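Local coordinates for protein alpha-L-rhamnosidase (PDB 6GSZ) that probably hydrolyses terminal non-reducing alpha-L-rhamnose residues from alpha-L-rhamnosides, as a calcium-binding fungal glycoside hydrolase, at residues A[712-720]-A[792-800]. Sequence-based numbering, arbitrary orientation.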
loop_
_atom_site.group_PDB
_atom_site.type_symbol
_atom_site.label_atom_id
_atom_site.label_comp_id
_atom_site.label_asym_id
_atom_site.label_seq_id
_atom_site.Cartn_x
_atom_site.Cartn_y
_atom_site.Cartn_z
ATOM N N SER A 712 -1.783 26.523 14.069
ATOM C CA SER A 712 -0.634 25.820 13.527
ATOM C C SER A 712 0.612 25.956 14.413
ATOM O O SER A 712 1.410 25.039 14.458
ATOM C CB SER A 712 -0.322 26.203 12.082
ATOM O OG SER A 712 -1.368 25.832 11.201
ATOM N N ASP A 713 0.840 27.101 15.060
ATOM C CA ASP A 713 2.043 27.274 15.903
ATOM C C ASP A 713 2.063 26.251 17.042
ATOM O O ASP A 713 3.118 25.686 17.343
ATOM C CB ASP A 713 2.114 28.697 16.476
ATOM C CG ASP A 713 2.496 29.701 15.423
ATOM O OD1 ASP A 713 3.276 29.385 14.498
ATOM O OD2 ASP A 713 2.016 30.830 15.560
ATOM N N ALA A 714 0.903 25.967 17.639
ATOM C CA ALA A 714 0.817 24.945 18.679
ATOM C C ALA A 714 1.236 23.574 18.130
ATOM O O ALA A 714 1.931 22.835 18.796
ATOM C CB ALA A 714 -0.579 24.886 19.271
ATOM N N PHE A 715 0.806 23.256 16.915
ATOM C CA PHE A 715 1.136 21.938 16.363
ATOM C C PHE A 715 2.623 21.893 16.034
ATOM O O PHE A 715 3.263 20.862 16.218
ATOM C CB PHE A 715 0.279 21.542 15.151
ATOM C CG PHE A 715 0.448 20.069 14.851
ATOM C CD1 PHE A 715 -0.043 19.133 15.749
ATOM C CD2 PHE A 715 1.120 19.630 13.731
ATOM C CE1 PHE A 715 0.141 17.775 15.512
ATOM C CE2 PHE A 715 1.264 18.268 13.467
ATOM C CZ PHE A 715 0.765 17.350 14.361
ATOM N N TYR A 716 3.165 22.987 15.477
ATOM C CA TYR A 716 4.605 23.032 15.224
ATOM C C TYR A 716 5.369 22.719 16.525
ATOM O O TYR A 716 6.430 22.052 16.495
ATOM C CB TYR A 716 5.032 24.383 14.642
ATOM C CG TYR A 716 5.036 24.494 13.136
ATOM C CD1 TYR A 716 5.893 23.746 12.331
ATOM C CD2 TYR A 716 4.221 25.402 12.500
ATOM C CE1 TYR A 716 5.912 23.899 10.951
ATOM C CE2 TYR A 716 4.247 25.585 11.120
ATOM C CZ TYR A 716 5.108 24.852 10.335
ATOM O OH TYR A 716 5.154 25.036 8.978
ATOM N N SER A 717 4.886 23.257 17.652
ATOM C CA SER A 717 5.574 23.020 18.931
ATOM C C SER A 717 5.488 21.536 19.303
ATOM O O SER A 717 6.459 20.994 19.808
ATOM C CB SER A 717 5.049 23.910 20.015
ATOM O OG SER A 717 5.348 25.268 19.724
ATOM N N MET A 718 4.327 20.896 19.049
ATOM C CA MET A 718 4.224 19.443 19.244
ATOM C C MET A 718 5.193 18.705 18.317
ATOM O O MET A 718 5.897 17.767 18.747
ATOM C CB MET A 718 2.805 18.949 18.948
ATOM C CG MET A 718 1.750 19.578 19.821
ATOM S SD MET A 718 0.146 18.764 19.664
ATOM C CE MET A 718 0.473 17.298 20.608
ATOM N N LEU A 719 5.233 19.098 17.053
ATOM C CA LEU A 719 6.042 18.398 16.044
ATOM C C LEU A 719 7.534 18.484 16.354
ATOM O O LEU A 719 8.264 17.528 16.075
ATOM C CB LEU A 719 5.727 18.972 14.663
ATOM C CG LEU A 719 6.427 18.311 13.482
ATOM C CD1 LEU A 719 6.012 16.848 13.365
ATOM C CD2 LEU A 719 6.135 19.048 12.197
ATOM N N ARG A 720 7.965 19.554 17.027
ATOM C CA ARG A 720 9.380 19.749 17.346
ATOM C C ARG A 720 9.783 19.063 18.659
ATOM O O ARG A 720 10.995 19.019 18.942
ATOM C CB ARG A 720 9.694 21.246 17.406
ATOM C CG ARG A 720 9.561 21.938 16.064
ATOM C CD ARG A 720 9.761 23.430 16.173
ATOM N NE ARG A 720 11.037 23.762 16.789
ATOM C CZ ARG A 720 11.407 24.991 17.108
ATOM N NH1 ARG A 720 10.494 25.943 17.216
ATOM N NH2 ARG A 720 12.689 25.259 17.287
ATOM N N VAL A 792 0.727 27.429 2.238
ATOM C CA VAL A 792 1.834 27.212 3.107
ATOM C C VAL A 792 1.654 27.997 4.407
ATOM O O VAL A 792 1.399 29.205 4.359
ATOM C CB VAL A 792 3.167 27.608 2.455
ATOM C CG1 VAL A 792 4.292 27.612 3.493
ATOM C CG2 VAL A 792 3.470 26.743 1.247
ATOM N N VAL A 793 1.817 27.346 5.552
ATOM C CA VAL A 793 1.794 27.998 6.856
ATOM C C VAL A 793 3.157 27.823 7.510
ATOM O O VAL A 793 3.419 26.789 8.122
ATOM C CB VAL A 793 0.651 27.489 7.752
ATOM C CG1 VAL A 793 0.573 28.286 9.052
ATOM C CG2 VAL A 793 -0.693 27.534 7.038
ATOM N N PRO A 794 4.085 28.794 7.369
ATOM C CA PRO A 794 5.405 28.664 7.967
ATOM C C PRO A 794 5.291 28.750 9.493
ATOM O O PRO A 794 4.350 29.318 10.022
ATOM C CB PRO A 794 6.239 29.830 7.403
ATOM C CG PRO A 794 5.281 30.712 6.669
ATOM C CD PRO A 794 3.911 30.065 6.661
ATOM N N GLY A 795 6.288 28.170 10.160
ATOM C CA GLY A 795 6.348 28.157 11.582
ATOM C C GLY A 795 7.434 27.219 12.038
ATOM O O GLY A 795 8.234 26.752 11.241
ATOM N N GLY A 796 7.479 27.000 13.342
ATOM C CA GLY A 796 8.385 26.042 13.930
ATOM C C GLY A 796 9.849 26.373 13.705
ATOM O O GLY A 796 10.693 25.469 13.688
ATOM N N ASP A 797 10.181 27.657 13.548
ATOM C CA ASP A 797 11.590 28.017 13.245
ATOM C C ASP A 797 12.128 27.355 11.952
ATOM O O ASP A 797 13.356 27.334 11.731
ATOM C CB ASP A 797 12.500 27.727 14.443
ATOM C CG ASP A 797 12.327 28.707 15.599
ATOM O OD1 ASP A 797 12.022 29.869 15.325
ATOM O OD2 ASP A 797 12.513 28.295 16.777
ATOM N N LEU A 798 11.255 26.888 11.045
ATOM C CA LEU A 798 11.717 26.446 9.727
ATOM C C LEU A 798 12.163 27.656 8.908
ATOM O O LEU A 798 11.497 28.710 8.936
ATOM C CB LEU A 798 10.593 25.730 8.969
ATOM C CG LEU A 798 10.122 24.395 9.527
ATOM C CD1 LEU A 798 9.086 23.770 8.599
ATOM C CD2 LEU A 798 11.272 23.459 9.726
ATOM N N GLN A 799 13.262 27.492 8.175
ATOM C CA GLN A 799 13.773 28.506 7.281
ATOM C C GLN A 799 13.346 28.219 5.833
ATOM O O GLN A 799 13.371 29.100 5.012
ATOM C CB GLN A 799 15.298 28.579 7.406
ATOM C CG GLN A 799 15.796 29.075 8.760
ATOM C CD GLN A 799 16.285 27.980 9.686
ATOM O OE1 GLN A 799 17.055 27.094 9.302
ATOM N NE2 GLN A 799 15.857 28.050 10.940
ATOM N N GLN A 800 13.034 26.958 5.517
ATOM C CA GLN A 800 12.645 26.577 4.158
ATOM C C GLN A 800 12.009 25.189 4.144
ATOM O O GLN A 800 12.235 24.390 5.057
ATOM C CB GLN A 800 13.794 26.566 3.164
ATOM C CG GLN A 800 14.999 25.756 3.529
ATOM C CD GLN A 800 15.950 25.819 2.350
ATOM O OE1 GLN A 800 15.838 25.056 1.386
ATOM N NE2 GLN A 800 16.830 26.800 2.366
HETATM O O HOH W 1 2.553 28.707 12.221
HETATM O O HOH W 2 5.569 28.177 15.108
#
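Y716 reaches from helix 712-719 into the loop 792-800, and the G795–G796 peptide stacks on one face of its ring, with G795 C over the centre, 3.5 Å above the plane. The CA of G795 makes a CH-pi contact, 3.7 Å from the ring centroid, while G796 N sits 3.5 Å from CG. G796 takes a positive phi in the type I' turn from G795 to L798. W770 meets the same ring edge-to-face.

Hydrogen bonding begins at the far end of that ring, where Y716 OH donates to V793 O over 2.6 Å, in the carbonyl plane. Two waters extend the polar link from D713 OD1, one giving its other hydrogen to P794 O, the other accepting from G796 N.

The charged pair lies at the C-terminal side of the helix segment. Bent at chi3 (56°), the R720 chain lays its guanidinium against G796 O, which stands over one face, and NH2 forms a salt bridge with D797 OD2 at 3.1 Å; a weak bond from NH1 reaches the same oxygen. OD2 receives NH2 through its anti lone pair, 22° out of the guanidinium plane, and the carboxylate is turned 78° to that plane, unlike a coplanar two-oxygen pairing.

Here the six-hairpin glycosidase domain meets the C-terminal domain: face stack and in-plane phenol bond together fix the turn of the buried Y716 ring, while water bridges and the bent salt bridge occupy the more exposed rim.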